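Local coordinates for protein enterotoxin SEN variant (Staphylococcus aureus, PDB 6KRY) that probably acts as a secreted enterotoxin and superantigen of the staphylococcal and streptococcal toxin family, at residues D3-S11 with K162-K173. Sequence-based numbering, arbitrary orientation.
Sequences DKNDLKKKS and KIYNKDTGNIQK
Lys-10 N donates to Gln-172 O (2.7 Å), the one backbone-to-backbone hydrogen bond between residues 3-11 and 162-173. The Lys-10 side chain then runs fully extended into the loop, its CG anti to the backbone N (chi1 -178°). Its ammonium sits among main-chain carbonyl oxygens. Lys-10 NZ bonds to Asn-165 O (2.8 Å), Thr-168 O (2.9 Å) and Ile-163 O (3.0 Å), and weakly to Lys-162 O. A water links NZ to Ile-171 O. With it the acceptors outnumber the three N-H groups, so some must be shared. This buried charge thus ties together the loop that holds the Asn-165 to Thr-168 type I turn. The bend of Gln-172 at chi2 (-59°) brings OE1 to residues 9-11. Ser-11 N lies on a lone pair of Gln-172 OE1 (3.0 Å), while Lys-9 NZ reaches OE1 from above the carbonyl plane. Gln-172 NE2 bonds to Gly-169 O, which fixes the amide's rotation. Lys-173 stretches the other way, past Leu-7, and its NZ donates to Lys-4 O (2.8 Å). Leu-7 N reaches that oxygen from the opposite face. The contact lays the N-terminal segment, ahead of helix 15-26, over the connection from helix 146-161 to strand 173-180 of the beta-grasp domain. Gln-172 and Lys-173 form a classic bulge opposite Tyr-225 of strand 218-225.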
loop_
_atom_site.group_PDB
_atom_site.type_symbol
_atom_site.label_atom_id
_atom_site.label_comp_id
_atom_site.label_asym_id
_atom_site.label_seq_id
_atom_site.Cartn_x
_atom_site.Cartn_y
_atom_site.Cartn_z
ATOM N N ASP A 3 19.904 -4.970 10.724
ATOM C CA ASP A 3 20.217 -4.590 12.157
ATOM C C ASP A 3 18.891 -4.441 12.913
ATOM O O ASP A 3 18.184 -3.460 12.720
ATOM C CB ASP A 3 21.033 -3.297 12.278
ATOM C CG ASP A 3 21.519 -2.986 13.707
ATOM O OD1 ASP A 3 20.993 -3.595 14.682
ATOM O OD2 ASP A 3 22.397 -2.104 13.855
ATOM N N LYS A 4 18.604 -5.393 13.803
ATOM C CA LYS A 4 17.356 -5.432 14.562
ATOM C C LYS A 4 17.174 -4.166 15.407
ATOM O O LYS A 4 16.032 -3.785 15.667
ATOM C CB LYS A 4 17.275 -6.671 15.473
ATOM C CG LYS A 4 17.641 -7.982 14.790
ATOM C CD LYS A 4 17.321 -9.255 15.560
ATOM C CE LYS A 4 17.284 -9.133 17.061
ATOM N NZ LYS A 4 16.672 -10.347 17.659
ATOM N N ASN A 5 18.267 -3.510 15.832
ATOM C CA ASN A 5 18.149 -2.345 16.703
ATOM C C ASN A 5 17.841 -1.064 15.909
ATOM O O ASN A 5 17.579 -0.040 16.509
ATOM C CB ASN A 5 19.381 -2.210 17.610
ATOM C CG ASN A 5 19.324 -3.225 18.737
ATOM O OD1 ASN A 5 18.235 -3.588 19.160
ATOM N ND2 ASN A 5 20.461 -3.685 19.238
ATOM N N ASP A 6 17.785 -1.149 14.580
ATOM C CA ASP A 6 17.271 -0.089 13.742
ATOM C C ASP A 6 15.758 -0.243 13.515
ATOM O O ASP A 6 15.118 0.642 12.910
ATOM C CB ASP A 6 17.923 -0.120 12.356
ATOM C CG ASP A 6 19.362 0.352 12.368
ATOM O OD1 ASP A 6 19.715 1.101 13.303
ATOM O OD2 ASP A 6 20.107 -0.038 11.445
ATOM N N LEU A 7 15.170 -1.373 13.917
ATOM C CA LEU A 7 13.746 -1.602 13.680
ATOM C C LEU A 7 12.957 -1.217 14.924
ATOM O O LEU A 7 13.427 -1.430 16.034
ATOM C CB LEU A 7 13.510 -3.067 13.348
ATOM C CG LEU A 7 14.164 -3.557 12.063
ATOM C CD1 LEU A 7 13.941 -5.046 11.967
ATOM C CD2 LEU A 7 13.599 -2.825 10.843
ATOM N N LYS A 8 11.771 -0.652 14.722
ATOM C CA LYS A 8 10.897 -0.256 15.831
ATOM C C LYS A 8 10.214 -1.505 16.409
ATOM O O LYS A 8 10.074 -2.540 15.745
ATOM C CB LYS A 8 9.828 0.732 15.356
ATOM C CG LYS A 8 10.336 1.973 14.645
ATOM C CD LYS A 8 10.970 2.980 15.557
ATOM C CE LYS A 8 11.520 4.171 14.797
ATOM N NZ LYS A 8 12.805 3.842 14.123
ATOM N N LYS A 9 9.758 -1.373 17.646
ATOM C CA LYS A 9 9.206 -2.465 18.401
ATOM C C LYS A 9 7.669 -2.394 18.397
ATOM O O LYS A 9 7.117 -1.334 18.622
ATOM C CB LYS A 9 9.730 -2.360 19.835
ATOM C CG LYS A 9 10.142 -3.676 20.452
ATOM C CD LYS A 9 10.942 -3.532 21.726
ATOM C CE LYS A 9 10.319 -4.277 22.892
ATOM N NZ LYS A 9 9.688 -5.574 22.508
ATOM N N LYS A 10 6.990 -3.530 18.186
ATOM C CA LYS A 10 5.535 -3.566 18.274
ATOM C C LYS A 10 5.015 -3.049 19.635
ATOM O O LYS A 10 3.995 -2.359 19.681
ATOM C CB LYS A 10 5.014 -4.990 18.070
ATOM C CG LYS A 10 3.504 -5.099 18.107
ATOM C CD LYS A 10 3.020 -6.498 17.916
ATOM C CE LYS A 10 1.521 -6.581 17.860
ATOM N NZ LYS A 10 1.092 -7.942 17.522
ATOM N N SER A 11 5.681 -3.410 20.733
ATOM C CA SER A 11 5.217 -3.061 22.085
ATOM C C SER A 11 5.296 -1.555 22.351
ATOM O O SER A 11 4.739 -1.096 23.313
ATOM C CB SER A 11 5.964 -3.815 23.118
ATOM O OG SER A 11 7.336 -3.484 23.059
ATOM N N LYS A 162 -0.327 -12.460 12.612
ATOM C CA LYS A 162 -0.960 -11.513 13.548
ATOM C C LYS A 162 -0.005 -10.362 13.881
ATOM O O LYS A 162 0.136 -9.937 15.057
ATOM C CB LYS A 162 -1.415 -12.248 14.817
ATOM C CG LYS A 162 -2.087 -13.573 14.550
ATOM C CD LYS A 162 -3.539 -13.463 14.325
ATOM C CE LYS A 162 -4.285 -13.406 15.641
ATOM N NZ LYS A 162 -5.724 -13.700 15.454
ATOM N N ILE A 163 0.640 -9.833 12.836
ATOM C CA ILE A 163 1.589 -8.763 12.952
ATOM C C ILE A 163 1.055 -7.645 13.842
ATOM O O ILE A 163 1.775 -7.175 14.710
ATOM C CB ILE A 163 1.900 -8.198 11.548
ATOM C CG1 ILE A 163 2.615 -9.224 10.687
ATOM C CG2 ILE A 163 2.690 -6.902 11.638
ATOM C CD1 ILE A 163 3.813 -9.801 11.331
ATOM N N TYR A 164 -0.156 -7.152 13.559
ATOM C CA TYR A 164 -0.612 -5.884 14.178
ATOM C C TYR A 164 -1.594 -6.087 15.344
ATOM O O TYR A 164 -1.951 -5.114 16.002
ATOM C CB TYR A 164 -1.233 -4.958 13.122
ATOM C CG TYR A 164 -0.213 -4.451 12.144
ATOM C CD1 TYR A 164 0.916 -3.779 12.574
ATOM C CD2 TYR A 164 -0.336 -4.688 10.788
ATOM C CE1 TYR A 164 1.889 -3.360 11.674
ATOM C CE2 TYR A 164 0.601 -4.230 9.867
ATOM C CZ TYR A 164 1.714 -3.560 10.311
ATOM O OH TYR A 164 2.666 -3.124 9.422
ATOM N N ASN A 165 -1.961 -7.326 15.648
ATOM C CA ASN A 165 -2.980 -7.599 16.683
ATOM C C ASN A 165 -2.546 -7.106 18.053
ATOM O O ASN A 165 -1.448 -7.431 18.526
ATOM C CB ASN A 165 -3.297 -9.086 16.792
ATOM C CG ASN A 165 -4.097 -9.518 15.609
ATOM O OD1 ASN A 165 -5.304 -9.744 15.729
ATOM N ND2 ASN A 165 -3.451 -9.512 14.455
ATOM N N LYS A 166 -3.446 -6.347 18.703
ATOM C CA LYS A 166 -3.191 -5.755 19.984
ATOM C C LYS A 166 -3.031 -6.800 21.104
ATOM O O LYS A 166 -2.535 -6.444 22.149
ATOM C CB LYS A 166 -4.329 -4.809 20.370
ATOM C CG LYS A 166 -5.684 -5.477 20.509
ATOM C CD LYS A 166 -6.801 -4.494 20.686
ATOM C CE LYS A 166 -8.161 -5.093 20.413
ATOM N NZ LYS A 166 -8.458 -6.223 21.298
ATOM N N ASP A 167 -3.466 -8.041 20.892
ATOM C CA ASP A 167 -3.407 -9.040 21.969
ATOM C C ASP A 167 -2.520 -10.216 21.555
ATOM O O ASP A 167 -2.605 -11.292 22.118
ATOM C CB ASP A 167 -4.794 -9.538 22.363
ATOM C CG ASP A 167 -5.767 -9.530 21.208
ATOM O OD1 ASP A 167 -5.344 -9.928 20.084
ATOM O OD2 ASP A 167 -6.924 -9.060 21.428
ATOM N N THR A 168 -1.616 -9.961 20.611
ATOM C CA THR A 168 -0.534 -10.885 20.351
ATOM C C THR A 168 0.804 -10.147 20.544
ATOM O O THR A 168 0.951 -8.953 20.228
ATOM C CB THR A 168 -0.770 -11.504 18.972
ATOM O OG1 THR A 168 0.052 -12.644 18.766
ATOM C CG2 THR A 168 -0.456 -10.526 17.880
ATOM N N GLY A 169 1.827 -10.863 21.021
ATOM C CA GLY A 169 3.137 -10.229 21.237
ATOM C C GLY A 169 4.316 -11.100 20.860
ATOM O O GLY A 169 5.444 -10.793 21.234
ATOM N N ASN A 170 4.086 -12.150 20.069
ATOM C CA ASN A 170 5.164 -13.097 19.737
ATOM C C ASN A 170 6.022 -12.561 18.575
ATOM O O ASN A 170 7.170 -12.929 18.481
ATOM C CB ASN A 170 4.604 -14.475 19.429
ATOM C CG ASN A 170 3.664 -14.361 18.267
ATOM O OD1 ASN A 170 2.825 -13.455 18.257
ATOM N ND2 ASN A 170 3.863 -15.208 17.269
ATOM N N ILE A 171 5.465 -11.756 17.665
ATOM C CA ILE A 171 6.317 -10.959 16.719
ATOM C C ILE A 171 6.486 -9.533 17.259
ATOM O O ILE A 171 5.488 -8.864 17.466
ATOM C CB ILE A 171 5.716 -10.966 15.303
ATOM C CG1 ILE A 171 5.499 -12.383 14.749
ATOM C CG2 ILE A 171 6.559 -10.120 14.369
ATOM C CD1 ILE A 171 6.746 -13.220 14.714
ATOM N N GLN A 172 7.730 -9.076 17.490
ATOM C CA GLN A 172 7.982 -7.743 18.043
ATOM C C GLN A 172 8.593 -6.796 17.021
ATOM O O GLN A 172 8.489 -5.583 17.188
ATOM C CB GLN A 172 8.894 -7.805 19.276
ATOM C CG GLN A 172 8.140 -8.125 20.562
ATOM C CD GLN A 172 7.059 -7.113 20.871
ATOM O OE1 GLN A 172 7.274 -5.899 20.780
ATOM N NE2 GLN A 172 5.883 -7.619 21.243
ATOM N N LYS A 173 9.308 -7.335 16.029
ATOM C CA LYS A 173 9.935 -6.498 15.046
ATOM C C LYS A 173 9.830 -7.212 13.690
ATOM O O LYS A 173 9.668 -8.450 13.611
ATOM C CB LYS A 173 11.419 -6.224 15.334
ATOM C CG LYS A 173 11.734 -5.526 16.662
ATOM C CD LYS A 173 13.206 -5.177 16.861
ATOM C CE LYS A 173 13.422 -4.186 17.995
ATOM N NZ LYS A 173 14.860 -3.891 18.174
HETATM O O HOH W 1 15.234 -2.332 20.171
HETATM O O HOH W 2 3.095 -9.909 17.612
#